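Putative mandelate racemase (Bordetella bronchiseptica, PDB 3OZY) is of unknown function but belongs to the enolase superfamily, binds magnesium in a beta-alpha barrel and probably acts on a carboxylate substrate such as an acid sugar. Local coordinates at residues G109-L114 with G283-L288; L172-A177 with I198-N203; N184-R189 with L218-C223; W225-L230 with T252-Y257. One frame throughout, in Å; residues are numbered along the deposited sequence.

Contact 1 of 4, residues G109-L114 with G283-L288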
# COMPACT_ATOMS: atom_id res chain seq x y z
N GLY A 109 -8.56 -11.11 -4.16
CA GLY A 109 -9.86 -11.75 -4.00
C GLY A 109 -10.55 -11.95 -5.34
O GLY A 109 -11.13 -13.01 -5.62
N VAL A 110 -10.47 -10.93 -6.19
CA VAL A 110 -11.06 -10.99 -7.52
C VAL A 110 -10.32 -11.99 -8.41
O VAL A 110 -10.94 -12.78 -9.13
CB VAL A 110 -11.08 -9.59 -8.16
CG1 VAL A 110 -11.45 -9.66 -9.65
CG2 VAL A 110 -12.02 -8.66 -7.38
N ASP A 111 -8.99 -11.97 -8.34
CA ASP A 111 -8.17 -12.92 -9.09
C ASP A 111 -8.48 -14.37 -8.72
O ASP A 111 -8.61 -15.24 -9.59
CB ASP A 111 -6.68 -12.60 -8.89
CG ASP A 111 -5.77 -13.50 -9.72
OD1 ASP A 111 -5.52 -13.17 -10.90
OD2 ASP A 111 -5.29 -14.53 -9.20
N ILE A 112 -8.61 -14.64 -7.42
CA ILE A 112 -9.01 -15.97 -6.98
C ILE A 112 -10.37 -16.34 -7.58
O ILE A 112 -10.54 -17.45 -8.06
CB ILE A 112 -9.04 -16.07 -5.44
CG1 ILE A 112 -7.60 -16.09 -4.89
CG2 ILE A 112 -9.75 -17.34 -5.00
CD1 ILE A 112 -7.50 -15.87 -3.39
N ALA A 113 -11.31 -15.40 -7.57
CA ALA A 113 -12.63 -15.68 -8.14
C ALA A 113 -12.54 -16.00 -9.64
O ALA A 113 -13.26 -16.87 -10.13
CB ALA A 113 -13.59 -14.51 -7.88
N LEU A 114 -11.65 -15.32 -10.36
CA LEU A 114 -11.49 -15.61 -11.78
C LEU A 114 -10.92 -17.01 -11.99
O LEU A 114 -11.32 -17.71 -12.92
CB LEU A 114 -10.60 -14.56 -12.46
CG LEU A 114 -11.21 -13.16 -12.54
CD1 LEU A 114 -10.22 -12.18 -13.14
CD2 LEU A 114 -12.50 -13.18 -13.37
N GLY A 283 -3.04 -12.33 -5.77
CA GLY A 283 -3.90 -13.34 -6.37
C GLY A 283 -3.20 -14.66 -6.55
O GLY A 283 -2.01 -14.78 -6.24
N ILE A 284 -3.93 -15.67 -7.02
CA ILE A 284 -3.28 -16.89 -7.49
C ILE A 284 -2.26 -16.55 -8.59
O ILE A 284 -1.15 -17.06 -8.60
CB ILE A 284 -4.34 -17.89 -7.98
CG1 ILE A 284 -5.01 -18.54 -6.76
CG2 ILE A 284 -3.73 -18.93 -8.90
CD1 ILE A 284 -6.23 -19.42 -7.09
N THR A 285 -2.64 -15.66 -9.50
CA THR A 285 -1.74 -15.26 -10.58
C THR A 285 -0.39 -14.77 -10.05
O THR A 285 0.68 -15.16 -10.52
CB THR A 285 -2.40 -14.18 -11.45
OG1 THR A 285 -3.66 -14.67 -11.92
CG2 THR A 285 -1.51 -13.80 -12.63
N GLU A 286 -0.45 -13.92 -9.03
CA GLU A 286 0.77 -13.34 -8.48
C GLU A 286 1.53 -14.32 -7.58
O GLU A 286 2.77 -14.39 -7.63
CB GLU A 286 0.43 -12.04 -7.74
CG GLU A 286 1.65 -11.20 -7.36
CD GLU A 286 2.35 -10.56 -8.55
OE1 GLU A 286 1.91 -10.74 -9.71
OE2 GLU A 286 3.37 -9.88 -8.33
N ALA A 287 0.82 -15.09 -6.77
CA ALA A 287 1.49 -16.09 -5.93
C ALA A 287 2.24 -17.12 -6.76
O ALA A 287 3.31 -17.58 -6.36
CB ALA A 287 0.48 -16.78 -5.00
N LEU A 288 1.69 -17.50 -7.92
CA LEU A 288 2.38 -18.42 -8.81
C LEU A 288 3.75 -17.88 -9.19
O LEU A 288 4.75 -18.62 -9.20
CB LEU A 288 1.57 -18.66 -10.09
CG LEU A 288 0.36 -19.57 -9.94
CD1 LEU A 288 -0.46 -19.50 -11.22
CD2 LEU A 288 0.80 -21.01 -9.66

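Contact 2 of 4, residues L172-A177 with I198-N203. With MG (magnesium ion), chain C; ACY (acetic acid), chain H; ACY (acetic acid), chain I.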
# COMPACT_ATOMS: atom_id res chain seq x y z
N LEU A 172 3.93 -20.68 17.30
CA LEU A 172 3.78 -19.90 18.52
C LEU A 172 3.91 -18.41 18.23
O LEU A 172 4.87 -17.98 17.58
CB LEU A 172 4.87 -20.29 19.52
CG LEU A 172 4.91 -19.46 20.81
CD1 LEU A 172 3.70 -19.79 21.69
CD2 LEU A 172 6.21 -19.71 21.57
N LYS A 173 2.96 -17.62 18.71
CA LYS A 173 3.08 -16.17 18.65
C LYS A 173 3.96 -15.65 19.77
O LYS A 173 3.82 -16.06 20.93
CB LYS A 173 1.69 -15.54 18.76
CG LYS A 173 0.73 -15.94 17.66
CD LYS A 173 1.17 -15.35 16.33
CE LYS A 173 0.11 -15.53 15.27
NZ LYS A 173 0.40 -14.72 14.05
N VAL A 174 4.84 -14.71 19.44
CA VAL A 174 5.78 -14.13 20.40
C VAL A 174 5.88 -12.63 20.18
O VAL A 174 5.25 -12.07 19.27
CB VAL A 174 7.18 -14.75 20.24
CG1 VAL A 174 7.14 -16.27 20.41
CG2 VAL A 174 7.79 -14.38 18.87
N GLY A 175 6.65 -11.96 21.03
CA GLY A 175 7.03 -10.59 20.74
C GLY A 175 6.77 -9.57 21.83
O GLY A 175 7.41 -8.51 21.83
N ARG A 176 5.84 -9.85 22.73
CA ARG A 176 5.52 -8.89 23.79
C ARG A 176 6.45 -9.02 24.98
O ARG A 176 6.93 -8.03 25.53
CB ARG A 176 4.08 -9.06 24.25
CG ARG A 176 3.72 -8.11 25.37
CD ARG A 176 2.23 -8.13 25.63
NE ARG A 176 1.77 -9.45 26.03
CZ ARG A 176 0.50 -9.77 26.20
NH1 ARG A 176 -0.44 -8.84 25.99
NH2 ARG A 176 0.15 -10.99 26.56
N ALA A 177 6.70 -10.26 25.39
CA ALA A 177 7.54 -10.53 26.56
C ALA A 177 8.52 -11.63 26.22
O ALA A 177 8.27 -12.80 26.48
CB ALA A 177 6.67 -10.93 27.74
N ILE A 198 8.49 -26.64 15.35
CA ILE A 198 7.95 -25.50 16.06
C ILE A 198 8.35 -24.23 15.33
O ILE A 198 9.55 -23.96 15.14
CB ILE A 198 8.44 -25.46 17.53
CG1 ILE A 198 8.00 -26.72 18.29
CG2 ILE A 198 7.92 -24.22 18.24
CD1 ILE A 198 8.60 -26.85 19.68
N LEU A 199 7.34 -23.48 14.91
CA LEU A 199 7.51 -22.22 14.19
C LEU A 199 7.20 -21.08 15.16
O LEU A 199 6.42 -21.26 16.09
CB LEU A 199 6.50 -22.16 13.04
CG LEU A 199 6.69 -23.10 11.84
CD1 LEU A 199 6.84 -24.58 12.22
CD2 LEU A 199 5.52 -22.91 10.90
N VAL A 200 7.80 -19.92 14.94
CA VAL A 200 7.59 -18.76 15.80
C VAL A 200 7.23 -17.55 14.94
O VAL A 200 7.74 -17.42 13.82
CB VAL A 200 8.86 -18.48 16.63
CG1 VAL A 200 8.81 -17.12 17.29
CG2 VAL A 200 9.07 -19.58 17.68
N ASP A 201 6.34 -16.69 15.44
CA ASP A 201 5.83 -15.55 14.67
C ASP A 201 5.70 -14.35 15.60
O ASP A 201 4.91 -14.39 16.56
CB ASP A 201 4.48 -15.94 14.07
CG ASP A 201 3.85 -14.85 13.23
OD1 ASP A 201 4.34 -13.70 13.22
OD2 ASP A 201 2.82 -15.16 12.59
N ALA A 202 6.49 -13.31 15.33
CA ALA A 202 6.53 -12.12 16.18
C ALA A 202 5.61 -10.99 15.71
O ALA A 202 5.53 -9.97 16.37
CB ALA A 202 7.96 -11.60 16.33
N ASN A 203 4.93 -11.16 14.57
CA ASN A 203 4.04 -10.11 14.07
C ASN A 203 4.69 -8.71 14.07
O ASN A 203 4.05 -7.72 14.42
CB ASN A 203 2.73 -10.07 14.87
CG ASN A 203 1.81 -11.21 14.51
OD1 ASN A 203 1.82 -12.26 15.15
ND2 ASN A 203 1.00 -11.01 13.47
MG MG C . 1.99 -14.37 10.57
C ACY H . 2.90 -13.22 26.40
O ACY H . 3.31 -12.13 25.95
OXT ACY H . 1.81 -13.34 27.01
CH3 ACY H . 3.75 -14.45 26.22
C ACY I . -2.65 -12.88 13.66
O ACY I . -1.55 -12.77 14.22
OXT ACY I . -3.45 -13.82 13.90
CH3 ACY I . -3.08 -11.85 12.66
O HOH W 1 2.79 -11.87 17.76
O HOH W 2 3.07 -12.54 11.24
O HOH W 3 0.22 -13.14 11.56
O HOH W 4 0.37 -16.08 10.34

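Contact 3 of 4, residues N184-R189 with L218-C223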
# COMPACT_ATOMS: atom_id res chain seq x y z
N ASN A 184 8.22 -20.38 27.16
CA ASN A 184 7.19 -21.15 26.47
C ASN A 184 7.80 -22.11 25.46
O ASN A 184 7.46 -23.29 25.41
CB ASN A 184 6.21 -20.22 25.75
CG ASN A 184 5.33 -19.45 26.71
OD1 ASN A 184 5.38 -19.66 27.92
ND2 ASN A 184 4.50 -18.57 26.16
N LEU A 185 8.73 -21.60 24.65
CA LEU A 185 9.39 -22.43 23.64
C LEU A 185 10.17 -23.58 24.26
O LEU A 185 10.12 -24.71 23.77
CB LEU A 185 10.34 -21.59 22.79
CG LEU A 185 9.70 -20.75 21.70
CD1 LEU A 185 10.75 -19.81 21.14
CD2 LEU A 185 9.11 -21.63 20.61
N ARG A 186 10.90 -23.29 25.33
CA ARG A 186 11.67 -24.34 25.98
C ARG A 186 10.74 -25.44 26.51
O ARG A 186 11.02 -26.62 26.36
CB ARG A 186 12.56 -23.78 27.10
CG ARG A 186 13.69 -22.90 26.58
CD ARG A 186 14.68 -22.56 27.68
NE ARG A 186 15.45 -21.35 27.38
CZ ARG A 186 15.16 -20.16 27.89
NH1 ARG A 186 14.12 -20.01 28.70
NH2 ARG A 186 15.90 -19.10 27.57
N ALA A 187 9.61 -25.04 27.10
CA ALA A 187 8.67 -26.03 27.63
C ALA A 187 8.02 -26.83 26.50
O ALA A 187 7.84 -28.04 26.61
CB ALA A 187 7.60 -25.34 28.48
N MET A 188 7.67 -26.14 25.42
CA MET A 188 7.09 -26.79 24.25
C MET A 188 8.01 -27.85 23.66
O MET A 188 7.59 -28.98 23.41
CB MET A 188 6.72 -25.75 23.19
CG MET A 188 5.50 -24.91 23.57
SD MET A 188 5.39 -23.38 22.62
CE MET A 188 5.05 -24.03 21.00
N ARG A 189 9.27 -27.50 23.44
CA ARG A 189 10.23 -28.44 22.87
C ARG A 189 10.45 -29.65 23.78
O ARG A 189 10.50 -30.79 23.31
CB ARG A 189 11.56 -27.74 22.57
CG ARG A 189 12.66 -28.68 22.11
CD ARG A 189 12.29 -29.41 20.83
NE ARG A 189 12.29 -28.50 19.69
CZ ARG A 189 11.58 -28.68 18.58
NH1 ARG A 189 10.80 -29.75 18.44
NH2 ARG A 189 11.67 -27.80 17.59
N LEU A 218 15.72 -19.44 19.53
CA LEU A 218 15.05 -20.24 18.50
C LEU A 218 15.99 -21.30 17.95
O LEU A 218 15.59 -22.43 17.66
CB LEU A 218 14.54 -19.36 17.35
CG LEU A 218 13.72 -18.13 17.75
CD1 LEU A 218 13.14 -17.50 16.48
CD2 LEU A 218 12.63 -18.43 18.75
N ASP A 219 17.26 -20.94 17.80
CA ASP A 219 18.28 -21.86 17.32
C ASP A 219 18.45 -23.01 18.34
O ASP A 219 18.40 -24.18 17.98
CB ASP A 219 19.57 -21.05 17.12
CG ASP A 219 20.67 -21.82 16.41
OD1 ASP A 219 20.48 -22.99 16.05
OD2 ASP A 219 21.74 -21.21 16.23
N GLU A 220 18.61 -22.65 19.60
CA GLU A 220 18.72 -23.63 20.67
C GLU A 220 17.55 -24.62 20.66
O GLU A 220 17.74 -25.83 20.86
CB GLU A 220 18.78 -22.90 22.01
CG GLU A 220 18.73 -23.77 23.25
CD GLU A 220 18.44 -22.96 24.51
OE1 GLU A 220 18.92 -21.81 24.60
OE2 GLU A 220 17.73 -23.46 25.40
N ALA A 221 16.34 -24.10 20.42
CA ALA A 221 15.12 -24.91 20.42
C ALA A 221 14.85 -25.59 19.08
O ALA A 221 13.85 -26.29 18.92
CB ALA A 221 13.91 -24.06 20.82
N GLY A 222 15.73 -25.38 18.11
CA GLY A 222 15.59 -26.02 16.81
C GLY A 222 14.35 -25.60 16.05
O GLY A 222 13.75 -26.40 15.32
N CYS A 223 13.96 -24.34 16.19
CA CYS A 223 12.75 -23.86 15.51
C CYS A 223 12.88 -23.85 13.99
O CYS A 223 13.95 -23.57 13.44
CB CYS A 223 12.37 -22.47 16.01
SG CYS A 223 11.86 -22.45 17.73
O HOH W 5 11.21 -27.14 14.69

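Contact 4 of 4, residues W225-L230 with T252-Y257. With MG (magnesium ion), chain C.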
# COMPACT_ATOMS: atom_id res chain seq x y z
N TRP A 225 11.17 -21.86 11.67
CA TRP A 225 11.27 -20.50 11.14
C TRP A 225 10.92 -19.45 12.17
O TRP A 225 10.30 -19.76 13.19
CB TRP A 225 10.50 -20.32 9.83
CG TRP A 225 8.98 -20.17 9.85
CD1 TRP A 225 8.19 -19.44 10.72
CD2 TRP A 225 8.10 -20.67 8.84
NE1 TRP A 225 6.86 -19.52 10.32
CE2 TRP A 225 6.79 -20.26 9.17
CE3 TRP A 225 8.30 -21.45 7.69
CZ2 TRP A 225 5.68 -20.62 8.38
CZ3 TRP A 225 7.21 -21.80 6.92
CH2 TRP A 225 5.91 -21.39 7.26
N PHE A 226 11.35 -18.22 11.88
CA PHE A 226 11.12 -17.01 12.67
C PHE A 226 10.38 -16.07 11.71
O PHE A 226 10.98 -15.51 10.78
CB PHE A 226 12.49 -16.42 13.02
CG PHE A 226 12.49 -15.34 14.08
CD1 PHE A 226 11.34 -14.97 14.75
CD2 PHE A 226 13.69 -14.73 14.42
CE1 PHE A 226 11.40 -14.00 15.76
CE2 PHE A 226 13.76 -13.78 15.41
CZ PHE A 226 12.62 -13.39 16.08
N GLU A 227 9.07 -15.93 11.92
CA GLU A 227 8.18 -15.21 11.00
C GLU A 227 7.93 -13.78 11.49
O GLU A 227 7.75 -13.55 12.69
CB GLU A 227 6.87 -15.98 10.88
CG GLU A 227 5.76 -15.24 10.19
CD GLU A 227 4.58 -16.14 9.90
OE1 GLU A 227 4.69 -17.37 10.08
OE2 GLU A 227 3.52 -15.61 9.49
N GLU A 228 7.91 -12.83 10.54
CA GLU A 228 7.78 -11.40 10.85
C GLU A 228 8.56 -11.02 12.11
O GLU A 228 8.02 -10.44 13.05
CB GLU A 228 6.32 -10.96 10.94
CG GLU A 228 5.60 -10.95 9.59
CD GLU A 228 4.37 -10.07 9.61
OE1 GLU A 228 3.71 -10.00 10.67
OE2 GLU A 228 4.05 -9.45 8.58
N PRO A 229 9.86 -11.33 12.14
CA PRO A 229 10.63 -10.98 13.34
C PRO A 229 10.70 -9.48 13.56
O PRO A 229 10.77 -9.03 14.71
CB PRO A 229 12.02 -11.54 13.02
CG PRO A 229 12.10 -11.52 11.51
CD PRO A 229 10.70 -11.92 11.08
N LEU A 230 10.68 -8.71 12.46
CA LEU A 230 10.84 -7.26 12.49
C LEU A 230 9.75 -6.61 11.66
O LEU A 230 9.04 -7.28 10.91
CB LEU A 230 12.19 -6.86 11.87
CG LEU A 230 13.43 -7.53 12.45
CD1 LEU A 230 14.63 -7.27 11.56
CD2 LEU A 230 13.70 -7.04 13.87
N THR A 252 8.88 -14.12 6.09
CA THR A 252 7.96 -13.00 6.12
C THR A 252 7.16 -12.98 4.82
O THR A 252 7.56 -13.59 3.82
CB THR A 252 8.69 -11.65 6.35
OG1 THR A 252 7.72 -10.62 6.56
CG2 THR A 252 9.63 -11.28 5.18
N GLY A 253 6.00 -12.34 4.84
CA GLY A 253 5.29 -12.12 3.60
C GLY A 253 3.82 -11.82 3.66
O GLY A 253 3.27 -11.34 2.66
N GLU A 254 3.15 -12.07 4.78
CA GLU A 254 1.71 -11.79 4.81
C GLU A 254 1.42 -10.30 4.63
O GLU A 254 0.34 -9.93 4.19
CB GLU A 254 1.06 -12.31 6.08
CG GLU A 254 1.31 -11.47 7.30
CD GLU A 254 0.97 -12.22 8.56
OE1 GLU A 254 0.15 -11.73 9.35
OE2 GLU A 254 1.53 -13.32 8.73
N ASN A 255 2.39 -9.44 4.96
CA ASN A 255 2.17 -8.01 4.87
C ASN A 255 3.03 -7.32 3.81
O ASN A 255 3.12 -6.09 3.78
CB ASN A 255 2.31 -7.37 6.26
CG ASN A 255 1.14 -7.72 7.15
OD1 ASN A 255 -0.02 -7.54 6.77
ND2 ASN A 255 1.43 -8.27 8.33
N LEU A 256 3.61 -8.12 2.93
CA LEU A 256 4.34 -7.65 1.76
C LEU A 256 3.52 -7.97 0.53
O LEU A 256 2.85 -8.99 0.47
CB LEU A 256 5.70 -8.34 1.66
CG LEU A 256 6.67 -8.04 2.79
CD1 LEU A 256 7.86 -8.98 2.69
CD2 LEU A 256 7.12 -6.59 2.72
N TYR A 257 3.57 -7.09 -0.47
CA TYR A 257 2.66 -7.16 -1.60
C TYR A 257 3.38 -7.20 -2.94
O TYR A 257 4.29 -6.41 -3.19
CB TYR A 257 1.71 -5.95 -1.57
CG TYR A 257 0.79 -5.97 -0.38
CD1 TYR A 257 -0.46 -6.57 -0.46
CD2 TYR A 257 1.16 -5.39 0.84
CE1 TYR A 257 -1.31 -6.60 0.63
CE2 TYR A 257 0.32 -5.42 1.94
CZ TYR A 257 -0.92 -6.03 1.83
OH TYR A 257 -1.79 -6.09 2.90
MG MG C . 1.99 -14.37 10.57
O HOH W 6 4.96 -9.94 6.14
O HOH W 2 3.07 -12.54 11.24
O HOH W 7 8.82 -9.20 8.70
O HOH W 3 0.22 -13.14 11.56
O HOH W 4 0.37 -16.08 10.34

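Contact 1 of 4, residues G109-L114 with G283-L288
T285 OG1 donates a 2.6 Å hydrogen bond to D111 OD1, arriving on the syn lone pair of that oxygen. The second carboxylate oxygen is engaged by the backbone: T285 N donates to D111 OD2 at 2.9 Å in an almost straight bond (175°), meeting that oxygen on its syn side, 29° out of the carboxylate plane. The two bonds give D111 a two-point hold on one residue and fix the rotation of its carboxylate. With CG anti to the backbone N (chi1 -177°), the acid reaches from helix 102-122 to the first turn of helix 284-296. G283, at the N-cap position of that helix, has no side chain to bar the way, and D111 OD2 comes within 3.4 Å of G283 CA. Beside the polar pair, I112 and I284 cross at about a right angle, their CG1 atoms 4.0 Å apart. T285 OG1 is also bonded to W115 NE1 farther along helix 102-122, and W85 and I81 of helix 81-97 pack on D111. A buried carboxylate facing the N-terminal end of a helix, where the peptide dipoles present partial positive charge, would probably be favoured in its ionised form.

Contact 2 of 4, residues L172-A177 with I198-N203
K173 runs alongside D201 on the neighbouring parallel strand, and every part of its chain beyond CG finds a partner. K173 CB is 4.1 Å from D201 O. The chain then bends at chi2 (-69°), which carries K173 CD to 3.4 Å from N203 OD1, and CE passes an acetate, probably from the crystallisation liquor. At the tip K173 NZ has three partners: D201 OD2 at 2.9 Å in a salt bridge, N203 OD1 on an in-plane lone pair, and the acetate O at 2.8 Å. D201 OD2 also binds the magnesium ion at 2.3 Å, and K173 NZ meets D201 OD2 from above the carboxylate plane (67° out). D201 OD1 accepts from N203 N in an Asx turn and from a metal-bound water, water 2. Backbone bonds L172 N to L199 O, D201 N to L172 O and V174 N to D201 O hold the strands in parallel register. Towards helix 178-192, V174 CG2 presses on V200 CG1 at 3.3 Å, tighter than usual for two carbons. K171 and K173 fit the Lys-X-Lys motif of the mandelate racemase family, on the second strand of the barrel. One aspartate oxygen thus links metal and lysine, and the acetate at NZ is consistent with a pocket where a substrate carboxylate could be received beside the magnesium ion.

Contact 3 of 4, residues N184-R189 with L218-C223
R189 grips the carbonyl of A221 side-on, with two nitrogens closing on one oxygen. R189 NE lies 2.8 Å and R189 NH2 3.0 Å from A221 O, and the oxygen stays close to the guanidinium plane (7° out). The grip depends on the arginine chain: CG is anti to the backbone N, and bends at chi2 (60°) and chi3 (71°) bring the head group round to the end of helix 208-220. NH2 also donates to water 5, while NH1 serves G193 O and V196 O, so the guanidinium is held from several directions. A221 directs its CB at helix 178-192. In one of the two conformers of L185, L185 CD2 lies 4.1 Å from C223 SG; the still closer approach of L185 to L218 is doubtful. At the outer edge R186 NE and E220 OE2 form a long salt bridge of 3.7 Å. The helix that R189 meets ends in a Schellman motif, in which G222 takes positive phi and C223 N bonds back to L218 O. Adjacent outer helices of a beta-alpha barrel packed in this way, with an arginine binding a carbonyl at the C-terminal end of the next helix, flank strand 197-201.

Contact 4 of 4, residues W225-L230 with T252-Y257
E227 and E254 present their carboxylates to one magnesium ion with the planes 74° apart. The OE2 atom of each lies 2.2 Å from the metal, and the two oxygens come within 3.1 Å of each other as fellow ligands. E254 gets there with CG in the crowded position between backbone N and carbonyl carbon (chi1 77°). E228 lies differently: its carboxylate is stacked on that of E254, the planes 24° apart, and E228 OE2 is 3.6 Å from E254 CG. D201 completes the protein ligands, an Asp-Glu-Glu set at the ends of successive barrel strands that is the metal site of the mandelate racemase family. E228 belongs to the second shell, where E228 OE1 accepts from metal-bound water 2 at 2.7 Å. E228 OE2 takes N255 ND2 on its syn lone pair at 2.9 Å. Water 6 donates to the same E228 OE2 at 2.6 Å, accepts from N255 N and is hydrogen-bonded to T252 OG1, linking the glutamate to the loop after strand 249-252. E227 OE1 has its strongest partner in K171, with Q275 as a second, while N255 OD1 is bonded to R280.

In the fold
From the N terminus, segment 109-114 comes first, and contact 1 closes only when the chain reaches 283-288; the other three contacts all fall within this long loop. Contact 2 opens at 172-177, and contact 3 opens at 184-189 before contact 2 has closed at 198-203, so the two cross, as strands and outer helices alternate. They touch where V200 and L172 meet L185. Contact 4 follows both in series, sharing the magnesium ion and three of its waters with contact 2 through neighbouring strands 197-201 and 225-227. L218 of contact 3 packs on F226 of contact 4. Contact 1, about 20 Å from contact 4 between centres, ties the N-terminal family region to the barrel.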